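Local coordinates for protein dihydroorotase (Agrobacterium tumefaciens, PDB 2OGJ) that hydrolyses acetyl esters such as acetyl-(R)-mandelate in vitro, as a zinc-dependent TIM-barrel enzyme of the amidohydrolase family, at residues V78-G83 with H115-Y120; A109-F114 with L135-L140. All coordinates share one frame; numbering follows the deposited sequence.

Contact 1: V78-G83 with H115-Y120. With ZN (zinc ion), chain G.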
# COMPACT_ATOMS: atom_id res chain seq x y z
N VAL A 78 20.03 1.92 -25.37
CA VAL A 78 19.43 0.72 -25.97
C VAL A 78 19.08 -0.29 -24.89
O VAL A 78 19.48 -0.16 -23.74
CB VAL A 78 20.40 0.00 -26.95
CG1 VAL A 78 20.73 0.89 -28.14
CG2 VAL A 78 21.68 -0.39 -26.23
N HIS A 79 18.33 -1.32 -25.27
CA HIS A 79 17.96 -2.34 -24.31
C HIS A 79 18.34 -3.67 -24.92
O HIS A 79 17.60 -4.25 -25.72
CB HIS A 79 16.47 -2.24 -24.00
CG HIS A 79 16.11 -0.96 -23.33
ND1 HIS A 79 16.40 -0.70 -22.01
CD2 HIS A 79 15.56 0.18 -23.81
CE1 HIS A 79 16.06 0.54 -21.71
NE2 HIS A 79 15.55 1.10 -22.79
N ILE A 80 19.52 -4.14 -24.52
CA ILE A 80 20.09 -5.36 -25.03
C ILE A 80 20.25 -6.48 -24.00
O ILE A 80 21.14 -7.34 -24.13
CB ILE A 80 21.43 -5.04 -25.70
CG1 ILE A 80 22.27 -4.17 -24.76
CG2 ILE A 80 21.19 -4.30 -27.04
CD1 ILE A 80 23.58 -3.72 -25.39
N TRP A 81 19.39 -6.48 -22.98
CA TRP A 81 19.44 -7.52 -21.97
C TRP A 81 18.52 -8.62 -22.51
O TRP A 81 17.53 -8.99 -21.86
CB TRP A 81 18.90 -6.99 -20.64
CG TRP A 81 19.29 -7.78 -19.40
CD1 TRP A 81 19.21 -7.36 -18.10
CD2 TRP A 81 19.75 -9.14 -19.34
NE1 TRP A 81 19.58 -8.36 -17.24
CE2 TRP A 81 19.92 -9.47 -17.97
CE3 TRP A 81 20.04 -10.12 -20.31
CZ2 TRP A 81 20.35 -10.73 -17.55
CZ3 TRP A 81 20.48 -11.37 -19.88
CH2 TRP A 81 20.63 -11.66 -18.52
N HIS A 82 18.84 -9.10 -23.72
CA HIS A 82 18.08 -10.15 -24.42
C HIS A 82 17.96 -11.41 -23.56
O HIS A 82 18.93 -11.87 -22.97
CB HIS A 82 18.78 -10.48 -25.73
CG HIS A 82 18.23 -11.68 -26.41
ND1 HIS A 82 17.12 -11.62 -27.23
CD2 HIS A 82 18.58 -12.99 -26.35
CE1 HIS A 82 16.81 -12.85 -27.63
NE2 HIS A 82 17.68 -13.69 -27.11
N GLY A 83 16.76 -11.96 -23.50
CA GLY A 83 16.54 -13.14 -22.69
C GLY A 83 16.36 -12.80 -21.21
O GLY A 83 15.42 -13.30 -20.59
N HIS A 115 25.00 -9.56 -13.28
CA HIS A 115 26.04 -10.55 -13.58
C HIS A 115 25.57 -11.36 -14.79
O HIS A 115 26.37 -11.80 -15.61
CB HIS A 115 26.31 -11.45 -12.36
CG HIS A 115 25.16 -12.32 -11.98
ND1 HIS A 115 23.99 -11.83 -11.45
CD2 HIS A 115 24.98 -13.66 -12.10
CE1 HIS A 115 23.13 -12.82 -11.27
NE2 HIS A 115 23.71 -13.94 -11.66
N GLY A 116 24.25 -11.52 -14.93
CA GLY A 116 23.71 -12.24 -16.06
C GLY A 116 23.94 -11.43 -17.32
O GLY A 116 24.30 -11.98 -18.36
N PHE A 117 23.75 -10.12 -17.24
CA PHE A 117 23.95 -9.26 -18.38
C PHE A 117 25.41 -9.33 -18.81
O PHE A 117 25.71 -9.46 -19.99
CB PHE A 117 23.59 -7.82 -18.02
CG PHE A 117 23.70 -6.85 -19.16
CD1 PHE A 117 22.75 -6.83 -20.17
CD2 PHE A 117 24.75 -5.94 -19.23
CE1 PHE A 117 22.82 -5.93 -21.22
CE2 PHE A 117 24.83 -5.02 -20.30
CZ PHE A 117 23.87 -5.03 -21.29
N ARG A 118 26.33 -9.27 -17.85
CA ARG A 118 27.75 -9.30 -18.15
C ARG A 118 28.19 -10.57 -18.89
O ARG A 118 28.90 -10.51 -19.89
CB ARG A 118 28.56 -9.17 -16.86
CG ARG A 118 30.07 -9.00 -17.07
CD ARG A 118 30.87 -9.14 -15.79
NE ARG A 118 30.63 -10.44 -15.17
CZ ARG A 118 30.17 -10.60 -13.94
NH1 ARG A 118 29.90 -9.54 -13.18
NH2 ARG A 118 29.94 -11.81 -13.46
N GLU A 119 27.73 -11.71 -18.38
CA GLU A 119 28.10 -12.99 -18.95
C GLU A 119 27.46 -13.31 -20.28
O GLU A 119 28.13 -13.82 -21.17
CB GLU A 119 27.80 -14.11 -17.97
CG GLU A 119 28.45 -15.43 -18.34
CD GLU A 119 28.03 -16.59 -17.45
OE1 GLU A 119 28.22 -16.51 -16.21
OE2 GLU A 119 27.49 -17.58 -18.00
N TYR A 120 26.16 -13.04 -20.43
CA TYR A 120 25.46 -13.34 -21.68
C TYR A 120 25.53 -12.27 -22.74
O TYR A 120 25.57 -12.58 -23.92
CB TYR A 120 23.98 -13.65 -21.47
CG TYR A 120 23.70 -14.79 -20.56
CD1 TYR A 120 24.31 -16.04 -20.76
CD2 TYR A 120 22.83 -14.65 -19.48
CE1 TYR A 120 24.06 -17.10 -19.91
CE2 TYR A 120 22.57 -15.71 -18.62
CZ TYR A 120 23.19 -16.94 -18.84
OH TYR A 120 22.96 -17.99 -17.98
ZN ZN G . 14.56 3.05 -22.56
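Trp81 and Phe117 meet as a T-shaped pair, the edge of the phenyl ring turned to the face of the indole. The planes stand at 71°, with the centroids of the Trp81 five-membered ring and the Phe117 ring 5.2 Å apart. Phe117 covers that face chiefly with CD1 and CB: CD1 lies 3.7 Å from Trp81 CG, and CB sits over the five-membered ring, 4.1 Å from its centroid, as a CH-pi contact. Both side chains leave the backbone with CG anti to N (chi1 -161° for Trp81, -177° for Phe117), and they run past each other in opposite directions. This brings the six-membered end of the indole against the helix backbone at Gly116, where Trp81 CH2 comes within 3.5 Å of the carbonyl carbon of Gly116; with no side chain there, the helix backbone is open to the indole. The same CH2 atom meets Tyr120 edge to edge, 3.8 Å from CD2 and close to both ring planes. At its far end the phenyl ring reaches Ile80, whose CG1 is 3.9 Å from Phe117 CZ. No hydrogen bond crosses between the two segments; the indole NE1 instead bonds to OD1 of Asn113, just ahead of the helix. Phe117 also packs on Ile129 and Ala131 of strand 128-132, while His82 O bonds to Tyr120 OH of the second subunit. Backbone continuity relates this apolar packing to the metal: two residues before Trp81, His79 binds zinc through NE2 at 2.2 Å, and its ND1 bonds to Ser108 OG. His77, Asp291 and the carboxylated Lys175 also bind this ion. His77 and His79 form the His-X-His motif at the end of the first barrel strand, a hallmark of amidohydrolase TIM barrels with a binuclear zinc centre.

Contact 2: A109-F114 with L135-L140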
# COMPACT_ATOMS: atom_id res chain seq x y z
N ALA A 109 18.97 -4.01 -16.69
CA ALA A 109 19.30 -4.84 -15.55
C ALA A 109 19.51 -3.98 -14.29
O ALA A 109 19.92 -2.82 -14.39
CB ALA A 109 20.56 -5.66 -15.82
N GLY A 110 19.21 -4.57 -13.13
CA GLY A 110 19.40 -3.89 -11.86
C GLY A 110 20.54 -4.62 -11.15
O GLY A 110 21.33 -5.29 -11.79
N GLU A 111 20.66 -4.50 -9.84
CA GLU A 111 21.74 -5.23 -9.19
C GLU A 111 21.43 -6.72 -9.16
O GLU A 111 22.33 -7.54 -9.15
CB GLU A 111 22.02 -4.68 -7.78
CG GLU A 111 20.82 -4.49 -6.85
CD GLU A 111 20.25 -5.81 -6.31
OE1 GLU A 111 21.04 -6.72 -5.98
OE2 GLU A 111 19.00 -5.92 -6.20
N ALA A 112 20.15 -7.08 -9.18
CA ALA A 112 19.74 -8.48 -9.13
C ALA A 112 20.36 -9.37 -10.23
O ALA A 112 20.99 -10.39 -9.92
CB ALA A 112 18.20 -8.58 -9.17
N ASN A 113 20.17 -9.02 -11.50
CA ASN A 113 20.75 -9.85 -12.55
C ASN A 113 21.75 -9.20 -13.48
O ASN A 113 21.80 -9.54 -14.65
CB ASN A 113 19.65 -10.54 -13.39
CG ASN A 113 18.80 -9.58 -14.21
OD1 ASN A 113 19.05 -8.37 -14.26
ND2 ASN A 113 17.78 -10.12 -14.86
N PHE A 114 22.57 -8.29 -12.96
CA PHE A 114 23.56 -7.66 -13.82
C PHE A 114 24.66 -8.66 -14.20
O PHE A 114 25.21 -8.60 -15.30
CB PHE A 114 24.21 -6.43 -13.17
CG PHE A 114 25.22 -5.74 -14.06
CD1 PHE A 114 24.80 -4.80 -15.00
CD2 PHE A 114 26.57 -6.10 -14.03
CE1 PHE A 114 25.72 -4.22 -15.91
CE2 PHE A 114 27.49 -5.54 -14.92
CZ PHE A 114 27.07 -4.60 -15.87
N LEU A 135 18.20 1.87 -10.93
CA LEU A 135 18.09 2.16 -9.50
C LEU A 135 17.26 1.04 -8.89
O LEU A 135 17.49 0.63 -7.74
CB LEU A 135 17.39 3.51 -9.29
CG LEU A 135 17.65 4.33 -8.03
CD1 LEU A 135 16.38 5.01 -7.64
CD2 LEU A 135 18.11 3.45 -6.91
N GLY A 136 16.31 0.54 -9.67
CA GLY A 136 15.45 -0.55 -9.23
C GLY A 136 16.18 -1.88 -9.36
O GLY A 136 16.94 -2.08 -10.29
N SER A 137 15.94 -2.80 -8.44
CA SER A 137 16.60 -4.10 -8.44
C SER A 137 16.26 -5.04 -9.60
O SER A 137 17.14 -5.61 -10.24
CB SER A 137 16.32 -4.82 -7.11
OG SER A 137 16.97 -4.17 -6.03
N ILE A 138 14.97 -5.21 -9.86
CA ILE A 138 14.54 -6.12 -10.92
C ILE A 138 14.70 -5.61 -12.37
O ILE A 138 14.30 -6.28 -13.31
CB ILE A 138 13.06 -6.57 -10.71
CG1 ILE A 138 12.10 -5.43 -11.03
CG2 ILE A 138 12.87 -7.05 -9.27
CD1 ILE A 138 10.62 -5.87 -11.07
N GLY A 139 15.30 -4.44 -12.54
CA GLY A 139 15.49 -3.92 -13.89
C GLY A 139 14.20 -3.97 -14.69
O GLY A 139 13.09 -3.79 -14.14
N LEU A 140 14.33 -4.27 -15.99
CA LEU A 140 13.18 -4.31 -16.90
C LEU A 140 12.71 -5.71 -17.32
O LEU A 140 12.34 -5.90 -18.48
CB LEU A 140 13.48 -3.45 -18.14
CG LEU A 140 14.09 -2.07 -17.82
CD1 LEU A 140 14.39 -1.30 -19.09
CD2 LEU A 140 13.13 -1.29 -16.94
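Two loops of the barrel meet here largely backbone to backbone, reinforced by one side-chain hydrogen bond. Residues 109-114 lead from strand 100-106 into helix 114-122, and residues 135-140 follow the next strand, 128-132. The backbones of the two segments come nearest at Ala109 and Gly139, whose CA atoms are 4.3 Å apart. Gly110, lacking a side chain, lets two carbonyls of the other loop approach its CA: Gly136 O at 3.4 Å and Ser137 O at 3.3 Å, both as CA-H...O contacts. Ala112 points its CB toward the same Ser137 carbonyl. The polar link comes from Glu111, whose chain starts in the crowded position between backbone N and carbonyl carbon (chi1 49°) and bends again at chi2 (73°), folding the carboxylate back toward Ser137. Ser137 OG donates to Glu111 OE2 over 2.7 Å, and OE2 accepts through its anti lone pair, the one away from OE1. OE2 also forms a salt bridge to Arg145 of the second subunit, which should favour the charged carboxylate; Asp154 O is a second acceptor sharing the Ser137 hydroxyl proton. Around the pair, Glu111 rests on Arg159 and Cys163 of helix 157-165 and Leu135 on Ile160 of that helix; a backbone hydrogen bond between Leu140 and Ser108 continues the junction back toward the end of strand 100-106.

Contacts 1 and 2 alternate along the chain and lie side by side, their centres 11 Å apart. Asn113 bridges them: its OD1, the hydrogen-bond partner of the indole, is 3.0 Å from Trp81 NE1, while its ND2 bonds to Gly84 O of the second subunit. Ala109 CB packs on the Trp81 ring as well. Nearer the metal, Leu140 CD1 lies 3.6 Å from ND1 of the zinc ligand His79, and the CA of Gly139 lies about 11 Å from the zinc ion. Contact 1 thus contains a first-shell ligand, contact 2 borders it, and both reach the second subunit, placing the subunit interface close to the active-site end of the barrel.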